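Local atomic coordinates of hypothetical membrane protein (Corynebacterium glutamicum, PDB entry 6JS9), a protein that binds heme through its N-terminal HtaA domain, the part described here, and probably passes heme on during uptake by the bacterium. Residues 87-92 / 105-110; 128-133 / 154-159; 56-61 / 140-145; 147-152 / 178-183. All coordinates share one frame; numbering follows the deposited sequence.

All four contacts reach one curled antiparallel sheet, though interaction 3 brings in a loop and interaction 2 a helix start. Interactions 1 and 2, centres about 12 Å apart, meet along neighbouring strands: Val105 O is 2.9 Å from Ile129 N, and Met89 CE packs on Leu131 CD2 at 3.7 Å. They lie nearer the ligand, the side chain of Thr87 about 5 Å from the heme and that of Leu155 about 8 Å. Interactions 3 and 4, centres about 11 Å apart, lie away from the heme and touch through Phe142 of interaction 3, its CE1 3.5 Å from Ile147 CD1 of interaction 4. Strand 146-155 serves both interaction 2 and interaction 4.

Interaction 1 of 4, residues 87-92 / 105-110; sequences TTMSDI and VDLVAR
Segments of the two arms of the beta hairpin 82-97/100-110 run antiparallel, their short strand axes 175° apart. Thr88 and Val108 exchange backbone hydrogen bonds in both senses, as do Ser90 and Asp106; the shortest runs from Asp106 N to Ser90 O, 2.7 Å long and nearly straight. Weaker CA-H...O contacts fill in between, as from Thr87 CA to Val108 O at 3.4 Å.

Apolar packing occupies the face of Met89 and Leu107. With CG anti to the backbone N (chi1 175°), Met89 lays its flexible chain obliquely across Val105, CG to CG1 at 3.7 Å, and Leu107 CD2 runs alongside Met89 CB. Ile92 CG1 reaches the same Val105 methyl. Thr87 sets both OG1 and CG2 against Ala109 CB, a small group that suits the close approach of the two CA atoms, 4.1 Å.

Polar links sit at the two ends. One water bridges Thr87 OG1 and the backbone O of Arg110, a heme-pocket residue; another donates to Asp91 O and to Asp106 OD1, which also accepts from Asp128 N. Beside it, Asp91 OD2 and Asp106 OD2 approach to 2.9 Å, two acceptors with no hydrogen bond between them, their carboxylate planes 60° apart. Asp127 OD1 adds a further like charge close to Asp106 OD2, and Arg52 offers Asp91 a weak, long ion pair, so the proton affinity of at least one of these carboxylates may be raised.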
loop_
_atom_site.group_PDB
_atom_site.type_symbol
_atom_site.label_atom_id
_atom_site.label_comp_id
_atom_site.label_asym_id
_atom_site.label_seq_id
_atom_site.Cartn_x
_atom_site.Cartn_y
_atom_site.Cartn_z
ATOM N N THR A 87 -10.079 5.521 6.270
ATOM C CA THR A 87 -9.599 4.649 5.204
ATOM C C THR A 87 -8.774 3.518 5.792
ATOM O O THR A 87 -7.826 3.760 6.549
ATOM C CB THR A 87 -8.739 5.397 4.191
ATOM O OG1 THR A 87 -9.507 6.442 3.591
ATOM C CG2 THR A 87 -8.224 4.431 3.098
ATOM N N THR A 88 -9.131 2.291 5.425
ATOM C CA THR A 88 -8.412 1.092 5.828
ATOM C C THR A 88 -7.878 0.386 4.590
ATOM O O THR A 88 -8.635 0.095 3.653
ATOM C CB THR A 88 -9.311 0.143 6.625
ATOM O OG1 THR A 88 -9.717 0.783 7.837
ATOM C CG2 THR A 88 -8.556 -1.151 6.968
ATOM N N MET A 89 -6.576 0.126 4.591
ATOM C CA MET A 89 -5.885 -0.535 3.498
ATOM C C MET A 89 -5.443 -1.907 3.974
ATOM O O MET A 89 -4.769 -2.010 5.004
ATOM C CB MET A 89 -4.689 0.310 3.081
ATOM C CG MET A 89 -3.813 -0.286 2.039
ATOM S SD MET A 89 -2.483 0.874 1.709
ATOM C CE MET A 89 -3.437 2.357 1.404
ATOM N N SER A 90 -5.836 -2.957 3.244
ATOM C CA SER A 90 -5.482 -4.332 3.611
ATOM C C SER A 90 -5.276 -5.175 2.355
ATOM O O SER A 90 -5.413 -4.691 1.227
ATOM C CB SER A 90 -6.557 -4.967 4.493
ATOM O OG SER A 90 -7.747 -5.174 3.755
ATOM N N ASP A 91 -4.957 -6.456 2.571
ATOM C CA ASP A 91 -4.710 -7.427 1.501
ATOM C C ASP A 91 -3.735 -6.860 0.471
ATOM O O ASP A 91 -4.005 -6.805 -0.730
ATOM C CB ASP A 91 -6.021 -7.869 0.850
ATOM C CG ASP A 91 -6.924 -8.617 1.812
ATOM O OD1 ASP A 91 -6.555 -9.735 2.256
ATOM O OD2 ASP A 91 -7.998 -8.062 2.142
ATOM N N ILE A 92 -2.597 -6.398 0.976
ATOM C CA ILE A 92 -1.561 -5.817 0.135
ATOM C C ILE A 92 -0.893 -6.929 -0.666
ATOM O O ILE A 92 -0.544 -7.986 -0.120
ATOM C CB ILE A 92 -0.560 -5.048 1.014
ATOM C CG1 ILE A 92 -1.260 -3.828 1.636
ATOM C CG2 ILE A 92 0.695 -4.659 0.236
ATOM C CD1 ILE A 92 -1.102 -3.729 3.131
ATOM N N VAL A 105 -4.175 -3.346 -3.393
ATOM C CA VAL A 105 -4.731 -3.313 -2.046
ATOM C C VAL A 105 -6.242 -3.483 -2.111
ATOM O O VAL A 105 -6.884 -3.268 -3.146
ATOM C CB VAL A 105 -4.406 -2.003 -1.283
ATOM C CG1 VAL A 105 -2.899 -1.776 -1.184
ATOM C CG2 VAL A 105 -5.094 -0.834 -1.932
ATOM N N ASP A 106 -6.804 -3.892 -0.980
ATOM C CA ASP A 106 -8.225 -3.750 -0.722
ATOM C C ASP A 106 -8.403 -2.497 0.123
ATOM O O ASP A 106 -7.621 -2.243 1.045
ATOM C CB ASP A 106 -8.796 -4.968 0.016
ATOM C CG ASP A 106 -8.911 -6.216 -0.863
ATOM O OD1 ASP A 106 -8.598 -6.171 -2.074
ATOM O OD2 ASP A 106 -9.336 -7.264 -0.328
ATOM N N LEU A 107 -9.416 -1.708 -0.202
ATOM C CA LEU A 107 -9.678 -0.461 0.496
ATOM C C LEU A 107 -11.089 -0.483 1.051
ATOM O O LEU A 107 -12.030 -0.910 0.373
ATOM C CB LEU A 107 -9.519 0.759 -0.433
ATOM C CG LEU A 107 -8.104 1.244 -0.738
ATOM C CD1 LEU A 107 -8.185 2.484 -1.584
ATOM C CD2 LEU A 107 -7.340 1.532 0.537
ATOM N N VAL A 108 -11.230 -0.017 2.285
ATOM C CA VAL A 108 -12.522 0.307 2.868
ATOM C C VAL A 108 -12.411 1.752 3.335
ATOM O O VAL A 108 -11.661 2.047 4.275
ATOM C CB VAL A 108 -12.886 -0.629 4.027
ATOM C CG1 VAL A 108 -14.185 -0.189 4.670
ATOM C CG2 VAL A 108 -12.971 -2.078 3.520
ATOM N N ALA A 109 -13.124 2.655 2.668
ATOM C CA ALA A 109 -12.828 4.071 2.813
ATOM C C ALA A 109 -14.092 4.898 2.671
ATOM O O ALA A 109 -14.892 4.669 1.758
ATOM C CB ALA A 109 -11.798 4.526 1.769
ATOM N N ARG A 110 -14.257 5.872 3.566
ATOM C CA ARG A 110 -15.318 6.851 3.377
ATOM C C ARG A 110 -15.070 7.637 2.097
ATOM O O ARG A 110 -13.939 8.043 1.812
ATOM C CB ARG A 110 -15.410 7.796 4.572
ATOM C CG ARG A 110 -15.985 7.144 5.814
ATOM C CD ARG A 110 -16.306 8.163 6.873
ATOM N NE ARG A 110 -16.548 7.522 8.160
ATOM C CZ ARG A 110 -17.735 7.069 8.549
ATOM N NH1 ARG A 110 -17.874 6.499 9.742
ATOM N NH2 ARG A 110 -18.784 7.188 7.746
HETATM O O HOH W 1 -11.999 8.035 4.012
HETATM O O HOH W 2 -5.709 -6.855 -2.724
#

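Interaction 2 of 4, residues 128-133 / 154-159; sequences DIVLAD and DLTAAG
Thr156 OG1 is gripped by two hydrogen bonds: it donates to Val130 O at 2.7 Å, in the plane of that carbonyl, and accepts from Gly159 N at 3.0 Å. Its chi1 of 69° places the oxygen between the backbone N and the carbonyl carbon, where one hydroxyl can cap the helix and tie it to the strand. The branch left over is useful too, for the Thr156 and Val130 side chains cross at about a right angle, CG2 to CG1 3.9 Å.

Backbone bonds join the same two segments. Thr156 N reaches Leu131 O from 45° above the carbonyl plane, a longer bond of 3.2 Å, whereas Asp133 and Asp154 form a regular antiparallel hydrogen-bonded pair. Leu131 and Ala132 both face Leu103, making a classic beta bulge. Leu131 CD1 packs on Gly159 CA at 3.7 Å and on Leu155 CD1 at 3.9 Å; that crowding leaves no room for a beta carbon at Gly159, so glycine fits.

A threonine N-cap at the turn from strand 146-155 into helix 157-162, fastened to the adjacent strand, thus marks a strand-to-helix junction near the heme site, which Leu155 reaches through the heme-binding Tyr167.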
loop_
_atom_site.group_PDB
_atom_site.type_symbol
_atom_site.label_atom_id
_atom_site.label_comp_id
_atom_site.label_asym_id
_atom_site.label_seq_id
_atom_site.Cartn_x
_atom_site.Cartn_y
_atom_site.Cartn_z
ATOM N N ASP A 128 -9.199 -5.120 -4.656
ATOM C CA ASP A 128 -8.248 -5.387 -5.743
ATOM C C ASP A 128 -7.956 -4.132 -6.568
ATOM O O ASP A 128 -7.938 -4.158 -7.801
ATOM C CB ASP A 128 -8.755 -6.517 -6.643
ATOM C CG ASP A 128 -9.099 -7.766 -5.867
ATOM O OD1 ASP A 128 -8.205 -8.303 -5.163
ATOM O OD2 ASP A 128 -10.276 -8.191 -5.956
ATOM N N ILE A 129 -7.730 -3.026 -5.881
ATOM C CA ILE A 129 -7.439 -1.761 -6.542
ATOM C C ILE A 129 -5.945 -1.695 -6.784
ATOM O O ILE A 129 -5.153 -1.883 -5.852
ATOM C CB ILE A 129 -7.902 -0.567 -5.683
ATOM C CG1 ILE A 129 -9.404 -0.651 -5.420
ATOM C CG2 ILE A 129 -7.563 0.759 -6.356
ATOM C CD1 ILE A 129 -10.278 -0.596 -6.671
ATOM N N VAL A 130 -5.543 -1.417 -8.021
ATOM C CA VAL A 130 -4.131 -1.133 -8.269
ATOM C C VAL A 130 -3.858 0.286 -7.778
ATOM O O VAL A 130 -4.255 1.268 -8.411
ATOM C CB VAL A 130 -3.738 -1.300 -9.741
ATOM C CG1 VAL A 130 -2.277 -0.947 -9.911
ATOM C CG2 VAL A 130 -3.975 -2.737 -10.211
ATOM N N LEU A 131 -3.164 0.396 -6.651
ATOM C CA LEU A 131 -2.934 1.687 -6.024
ATOM C C LEU A 131 -1.742 2.427 -6.626
ATOM O O LEU A 131 -1.751 3.659 -6.703
ATOM C CB LEU A 131 -2.716 1.482 -4.522
ATOM C CG LEU A 131 -2.517 2.723 -3.660
ATOM C CD1 LEU A 131 -3.654 3.714 -3.859
ATOM C CD2 LEU A 131 -2.373 2.323 -2.185
ATOM N N ALA A 132 -0.699 1.704 -7.031
ATOM C CA ALA A 132 0.530 2.327 -7.504
ATOM C C ALA A 132 1.234 1.407 -8.489
ATOM O O ALA A 132 1.185 0.180 -8.361
ATOM C CB ALA A 132 1.490 2.659 -6.348
ATOM N N ASP A 133 1.887 2.027 -9.473
ATOM C CA ASP A 133 2.845 1.366 -10.350
ATOM C C ASP A 133 4.247 1.573 -9.794
ATOM O O ASP A 133 4.584 2.664 -9.319
ATOM C CB ASP A 133 2.770 1.937 -11.768
ATOM C CG ASP A 133 1.529 1.490 -12.530
ATOM O OD1 ASP A 133 1.273 0.266 -12.603
ATOM O OD2 ASP A 133 0.823 2.368 -13.076
ATOM N N ASP A 154 4.386 5.429 -8.673
ATOM C CA ASP A 154 3.435 6.382 -9.237
ATOM C C ASP A 154 2.023 5.980 -8.841
ATOM O O ASP A 154 1.639 4.815 -9.000
ATOM C CB ASP A 154 3.507 6.426 -10.768
ATOM C CG ASP A 154 4.764 7.081 -11.275
ATOM O OD1 ASP A 154 5.453 7.751 -10.474
ATOM O OD2 ASP A 154 5.063 6.919 -12.481
ATOM N N LEU A 155 1.244 6.958 -8.388
ATOM C CA LEU A 155 -0.159 6.747 -8.047
ATOM C C LEU A 155 -1.019 6.586 -9.298
ATOM O O LEU A 155 -0.854 7.304 -10.290
ATOM C CB LEU A 155 -0.663 7.937 -7.216
ATOM C CG LEU A 155 -2.121 7.956 -6.772
ATOM C CD1 LEU A 155 -2.353 6.874 -5.730
ATOM C CD2 LEU A 155 -2.486 9.311 -6.239
ATOM N N THR A 156 -1.961 5.648 -9.244
ATOM C CA THR A 156 -2.856 5.411 -10.367
ATOM C C THR A 156 -4.046 6.357 -10.319
ATOM O O THR A 156 -4.327 7.006 -9.306
ATOM C CB THR A 156 -3.380 3.980 -10.375
ATOM O OG1 THR A 156 -4.263 3.815 -9.257
ATOM C CG2 THR A 156 -2.215 2.958 -10.309
ATOM N N ALA A 157 -4.770 6.404 -11.438
ATOM C CA ALA A 157 -5.995 7.193 -11.501
ATOM C C ALA A 157 -6.969 6.770 -10.407
ATOM O O ALA A 157 -7.539 7.612 -9.702
ATOM C CB ALA A 157 -6.633 7.051 -12.886
ATOM N N ALA A 158 -7.153 5.458 -10.236
ATOM C CA ALA A 158 -8.105 4.971 -9.243
ATOM C C ALA A 158 -7.623 5.259 -7.825
ATOM O O ALA A 158 -8.436 5.544 -6.936
ATOM C CB ALA A 158 -8.357 3.473 -9.449
ATOM N N GLY A 159 -6.309 5.175 -7.589
ATOM C CA GLY A 159 -5.777 5.514 -6.275
ATOM C C GLY A 159 -5.988 6.977 -5.934
ATOM O O GLY A 159 -6.337 7.321 -4.800
#

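Interaction 3 of 4, residues 56-61 / 140-145; sequences TTVTSD and ADFSQD
An Asx turn overlapping a type I beta turn, Asp141 to Gln144, presents Phe142 to residues 56-61. Val58 comes over one face of the aromatic ring in a CH-pi contact: its CG2 stands 3.9 Å from the centroid and 24° off the ring normal, displaced toward the CD1 side. Thr56 CG2 approaches CE1 tip to tip at 4.2 Å. Beta-branched residues suit this strand, since they offer methyl groups to the ring from a short, stiff side chain.

At the other end of the ring a polar atom takes over. Asp61 O receives the backbone N of Phe142 in an almost straight hydrogen bond, 2.7 Å and 172°, and the same oxygen lies at the ring edge near CD2. Asp141 CA adds a CA-H...O contact to it at 3.4 Å. Asp61 OD1 meanwhile rests against Ser143 CB.

Farther out are the groups that hold Phe142 in position. Its carbonyl accepts from Arg6, and its ring also touches Val66 and Ile147. Thr56, which touches the ring, is itself held by a bond from Ala8 N to OG1. Gln144 N closes the beta turn on Asp141 O at 3.0 Å. Asp141, with CG anti to its backbone N (chi1 -176°), offers a carboxylate oxygen to the turn: OD1 is met from above its plane by Ser143 N at 3.0 Å and by Ser143 OG at 2.7 Å.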
loop_
_atom_site.group_PDB
_atom_site.type_symbol
_atom_site.label_atom_id
_atom_site.label_comp_id
_atom_site.label_asym_id
_atom_site.label_seq_id
_atom_site.Cartn_x
_atom_site.Cartn_y
_atom_site.Cartn_z
ATOM N N THR A 56 2.606 -16.853 -2.361
ATOM C CA THR A 56 3.394 -16.587 -3.559
ATOM C C THR A 56 2.908 -17.444 -4.720
ATOM O O THR A 56 2.777 -18.665 -4.590
ATOM C CB THR A 56 4.886 -16.828 -3.308
ATOM O OG1 THR A 56 5.329 -15.986 -2.230
ATOM C CG2 THR A 56 5.678 -16.495 -4.557
ATOM N N THR A 57 2.617 -16.794 -5.845
ATOM C CA THR A 57 2.241 -17.471 -7.081
ATOM C C THR A 57 3.226 -17.027 -8.147
ATOM O O THR A 57 3.381 -15.826 -8.384
ATOM C CB THR A 57 0.809 -17.130 -7.507
ATOM O OG1 THR A 57 -0.116 -17.598 -6.524
ATOM C CG2 THR A 57 0.471 -17.782 -8.835
ATOM N N VAL A 58 3.893 -17.979 -8.784
ATOM C CA VAL A 58 4.897 -17.667 -9.787
ATOM C C VAL A 58 4.441 -18.240 -11.120
ATOM O O VAL A 58 4.233 -19.453 -11.240
ATOM C CB VAL A 58 6.278 -18.204 -9.381
ATOM C CG1 VAL A 58 7.287 -17.943 -10.469
ATOM C CG2 VAL A 58 6.710 -17.534 -8.079
ATOM N N THR A 59 4.277 -17.370 -12.118
ATOM C CA THR A 59 3.917 -17.812 -13.462
ATOM C C THR A 59 5.109 -17.884 -14.407
ATOM O O THR A 59 5.030 -18.562 -15.435
ATOM C CB THR A 59 2.856 -16.879 -14.072
ATOM O OG1 THR A 59 3.331 -15.529 -14.036
ATOM C CG2 THR A 59 1.548 -16.957 -13.279
ATOM N N SER A 60 6.192 -17.191 -14.089
ATOM C CA SER A 60 7.381 -17.153 -14.922
ATOM C C SER A 60 8.476 -16.589 -14.034
ATOM O O SER A 60 8.184 -16.026 -12.978
ATOM C CB SER A 60 7.163 -16.303 -16.177
ATOM O OG SER A 60 8.256 -16.431 -17.065
ATOM N N ASP A 61 9.739 -16.770 -14.440
ATOM C CA ASP A 61 10.834 -16.248 -13.617
ATOM C C ASP A 61 10.608 -14.782 -13.259
ATOM O O ASP A 61 10.835 -14.370 -12.110
ATOM C CB ASP A 61 12.176 -16.395 -14.328
ATOM C CG ASP A 61 12.721 -17.821 -14.280
ATOM O OD1 ASP A 61 12.287 -18.628 -13.430
ATOM O OD2 ASP A 61 13.602 -18.127 -15.098
ATOM N N ALA A 140 12.870 -8.268 -11.085
ATOM C CA ALA A 140 12.493 -9.396 -10.248
ATOM C C ALA A 140 12.759 -10.710 -10.986
ATOM O O ALA A 140 12.413 -10.858 -12.162
ATOM C CB ALA A 140 11.023 -9.291 -9.845
ATOM N N ASP A 141 13.368 -11.666 -10.290
ATOM C CA ASP A 141 13.689 -12.973 -10.869
ATOM C C ASP A 141 13.414 -14.023 -9.798
ATOM O O ASP A 141 14.229 -14.211 -8.890
ATOM C CB ASP A 141 15.135 -13.011 -11.340
ATOM C CG ASP A 141 15.509 -14.318 -12.044
ATOM O OD1 ASP A 141 14.748 -15.318 -11.990
ATOM O OD2 ASP A 141 16.592 -14.320 -12.665
ATOM N N PHE A 142 12.266 -14.700 -9.902
ATOM C CA PHE A 142 11.874 -15.677 -8.892
ATOM C C PHE A 142 12.735 -16.934 -8.912
ATOM O O PHE A 142 12.622 -17.750 -7.991
ATOM C CB PHE A 142 10.403 -16.064 -9.062
ATOM C CG PHE A 142 9.440 -15.026 -8.545
ATOM C CD1 PHE A 142 9.118 -14.967 -7.195
ATOM C CD2 PHE A 142 8.864 -14.099 -9.406
ATOM C CE1 PHE A 142 8.231 -14.001 -6.713
ATOM C CE2 PHE A 142 7.974 -13.133 -8.928
ATOM C CZ PHE A 142 7.663 -13.090 -7.580
ATOM N N SER A 143 13.582 -17.120 -9.924
ATOM C CA SER A 143 14.531 -18.228 -9.869
ATOM C C SER A 143 15.768 -17.898 -9.042
ATOM O O SER A 143 16.594 -18.783 -8.821
ATOM C CB SER A 143 14.972 -18.640 -11.267
ATOM O OG SER A 143 15.965 -17.750 -11.736
ATOM N N GLN A 144 15.933 -16.659 -8.595
ATOM C CA GLN A 144 17.064 -16.327 -7.747
ATOM C C GLN A 144 16.653 -16.408 -6.281
ATOM O O GLN A 144 15.484 -16.612 -5.943
ATOM C CB GLN A 144 17.627 -14.944 -8.095
ATOM C CG GLN A 144 18.166 -14.823 -9.528
ATOM C CD GLN A 144 19.442 -15.633 -9.788
ATOM O OE1 GLN A 144 19.493 -16.845 -9.565
ATOM N NE2 GLN A 144 20.475 -14.956 -10.279
ATOM N N ASP A 145 17.640 -16.266 -5.403
ATOM C CA ASP A 145 17.406 -16.453 -3.980
ATOM C C ASP A 145 16.763 -15.238 -3.320
ATOM O O ASP A 145 16.303 -15.344 -2.175
ATOM C CB ASP A 145 18.726 -16.809 -3.282
ATOM C CG ASP A 145 19.344 -18.100 -3.826
ATOM O OD1 ASP A 145 18.576 -18.976 -4.293
ATOM O OD2 ASP A 145 20.589 -18.239 -3.790
#

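Interaction 4 of 4, residues 147-152 / 178-183; sequences IDLSGT and GSLTIS
With CG anti to the backbone N (chi1 -173°), Asp148 swings its carboxylate along the chain to Ser150, whose OG is anti to its own carbonyl carbon. OD1 of Asp148 therefore takes two bonds, from Ser150 N at 2.9 Å, above the carboxylate plane, and from Ser150 OG at 2.8 Å on the syn lone pair. These two donors probably help Asp148 OD1 tolerate Gly178 O, another acceptor only 3.2 Å away.

Across the strands, Ile147 and Leu180 form an antiparallel hydrogen-bonded pair: Ile147 N to Leu180 O and Leu180 N to Ile147 O both measure 2.9 Å. The next link is less regular: Leu149 N reaches Gly178 O at 3.0 Å from 45° above the carbonyl plane. Gly178 takes a positive phi of 104°, which a residue without a side chain accepts readily.

Branched aliphatic side chains fill the buried face. The Leu149 and Leu180 side chains cross obliquely, CD1 to CG 3.8 Å, and Ile147 CD1 meets Ile182 CG1 at 4.1 Å. Leu149 also rests on Met94 and Phe96, and Leu180 on Val66 and Phe68, so this seam faces other strands of the curled sheet. An Asx turn from Asp148 to Ser150 interrupts strand 146-155 between 147-148 and 151-152, within the antiparallel beta fold of the HtaA domain.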
loop_
_atom_site.group_PDB
_atom_site.type_symbol
_atom_site.label_atom_id
_atom_site.label_comp_id
_atom_site.label_asym_id
_atom_site.label_seq_id
_atom_site.Cartn_x
_atom_site.Cartn_y
_atom_site.Cartn_z
ATOM N N ILE A 147 14.646 -11.118 -4.060
ATOM C CA ILE A 147 14.082 -10.088 -4.922
ATOM C C ILE A 147 14.184 -8.756 -4.185
ATOM O O ILE A 147 13.671 -8.613 -3.067
ATOM C CB ILE A 147 12.627 -10.395 -5.312
ATOM C CG1 ILE A 147 12.578 -11.597 -6.253
ATOM C CG2 ILE A 147 11.955 -9.157 -5.945
ATOM C CD1 ILE A 147 11.195 -12.175 -6.449
ATOM N N ASP A 148 14.864 -7.793 -4.798
ATOM C CA ASP A 148 14.985 -6.457 -4.235
ATOM C C ASP A 148 13.720 -5.668 -4.568
ATOM O O ASP A 148 13.382 -5.495 -5.745
ATOM C CB ASP A 148 16.238 -5.782 -4.789
ATOM C CG ASP A 148 16.534 -4.446 -4.128
ATOM O OD1 ASP A 148 15.704 -3.965 -3.330
ATOM O OD2 ASP A 148 17.609 -3.878 -4.415
ATOM N N LEU A 149 13.013 -5.213 -3.536
ATOM C CA LEU A 149 11.761 -4.475 -3.694
ATOM C C LEU A 149 11.965 -2.975 -3.860
ATOM O O LEU A 149 10.974 -2.235 -3.954
ATOM C CB LEU A 149 10.839 -4.743 -2.497
ATOM C CG LEU A 149 10.436 -6.209 -2.271
ATOM C CD1 LEU A 149 9.584 -6.376 -1.029
ATOM C CD2 LEU A 149 9.715 -6.795 -3.480
ATOM N N SER A 150 13.213 -2.510 -3.912
ATOM C CA SER A 150 13.492 -1.079 -3.993
ATOM C C SER A 150 13.128 -0.514 -5.363
ATOM O O SER A 150 13.513 -1.071 -6.402
ATOM C CB SER A 150 14.966 -0.819 -3.695
ATOM O OG SER A 150 15.312 -1.322 -2.417
ATOM N N GLY A 151 12.393 0.597 -5.361
ATOM C CA GLY A 151 12.006 1.258 -6.596
ATOM C C GLY A 151 11.162 2.488 -6.306
ATOM O O GLY A 151 10.856 2.807 -5.153
ATOM N N THR A 152 10.801 3.189 -7.380
ATOM C CA THR A 152 9.971 4.383 -7.306
ATOM C C THR A 152 8.537 4.036 -7.691
ATOM O O THR A 152 8.287 3.055 -8.399
ATOM C CB THR A 152 10.507 5.481 -8.227
ATOM O OG1 THR A 152 10.596 4.976 -9.565
ATOM C CG2 THR A 152 11.879 5.942 -7.767
ATOM N N GLY A 178 12.992 -2.631 0.726
ATOM C CA GLY A 178 13.050 -3.954 1.306
ATOM C C GLY A 178 13.504 -5.001 0.314
ATOM O O GLY A 178 14.038 -4.707 -0.760
ATOM N N SER A 179 13.266 -6.256 0.686
ATOM C CA SER A 179 13.680 -7.392 -0.122
ATOM C C SER A 179 12.970 -8.633 0.388
ATOM O O SER A 179 12.586 -8.707 1.557
ATOM C CB SER A 179 15.199 -7.596 -0.074
ATOM O OG SER A 179 15.585 -8.185 1.154
ATOM N N LEU A 180 12.826 -9.618 -0.497
ATOM C CA LEU A 180 12.287 -10.923 -0.144
ATOM C C LEU A 180 13.327 -12.010 -0.426
ATOM O O LEU A 180 14.121 -11.909 -1.365
ATOM C CB LEU A 180 10.988 -11.219 -0.931
ATOM C CG LEU A 180 9.838 -10.204 -0.894
ATOM C CD1 LEU A 180 8.731 -10.588 -1.876
ATOM C CD2 LEU A 180 9.280 -10.037 0.520
ATOM N N THR A 181 13.329 -13.050 0.401
ATOM C CA THR A 181 14.067 -14.270 0.104
ATOM C C THR A 181 13.089 -15.311 -0.441
ATOM O O THR A 181 11.973 -15.460 0.071
ATOM C CB THR A 181 14.795 -14.792 1.347
ATOM O OG1 THR A 181 13.846 -15.262 2.307
ATOM C CG2 THR A 181 15.610 -13.682 1.997
ATOM N N ILE A 182 13.490 -15.990 -1.516
ATOM C CA ILE A 182 12.657 -16.976 -2.196
ATOM C C ILE A 182 13.315 -18.334 -2.031
ATOM O O ILE A 182 14.540 -18.442 -2.134
ATOM C CB ILE A 182 12.495 -16.644 -3.689
ATOM C CG1 ILE A 182 12.153 -15.162 -3.880
ATOM C CG2 ILE A 182 11.466 -17.576 -4.337
ATOM C CD1 ILE A 182 10.880 -14.705 -3.177
ATOM N N SER A 183 12.512 -19.363 -1.768
ATOM C CA SER A 183 13.028 -20.723 -1.603
ATOM C C SER A 183 11.975 -21.718 -2.090
ATOM O O SER A 183 10.953 -21.335 -2.666
ATOM C CB SER A 183 13.440 -20.969 -0.147
ATOM O OG SER A 183 12.474 -20.451 0.750
#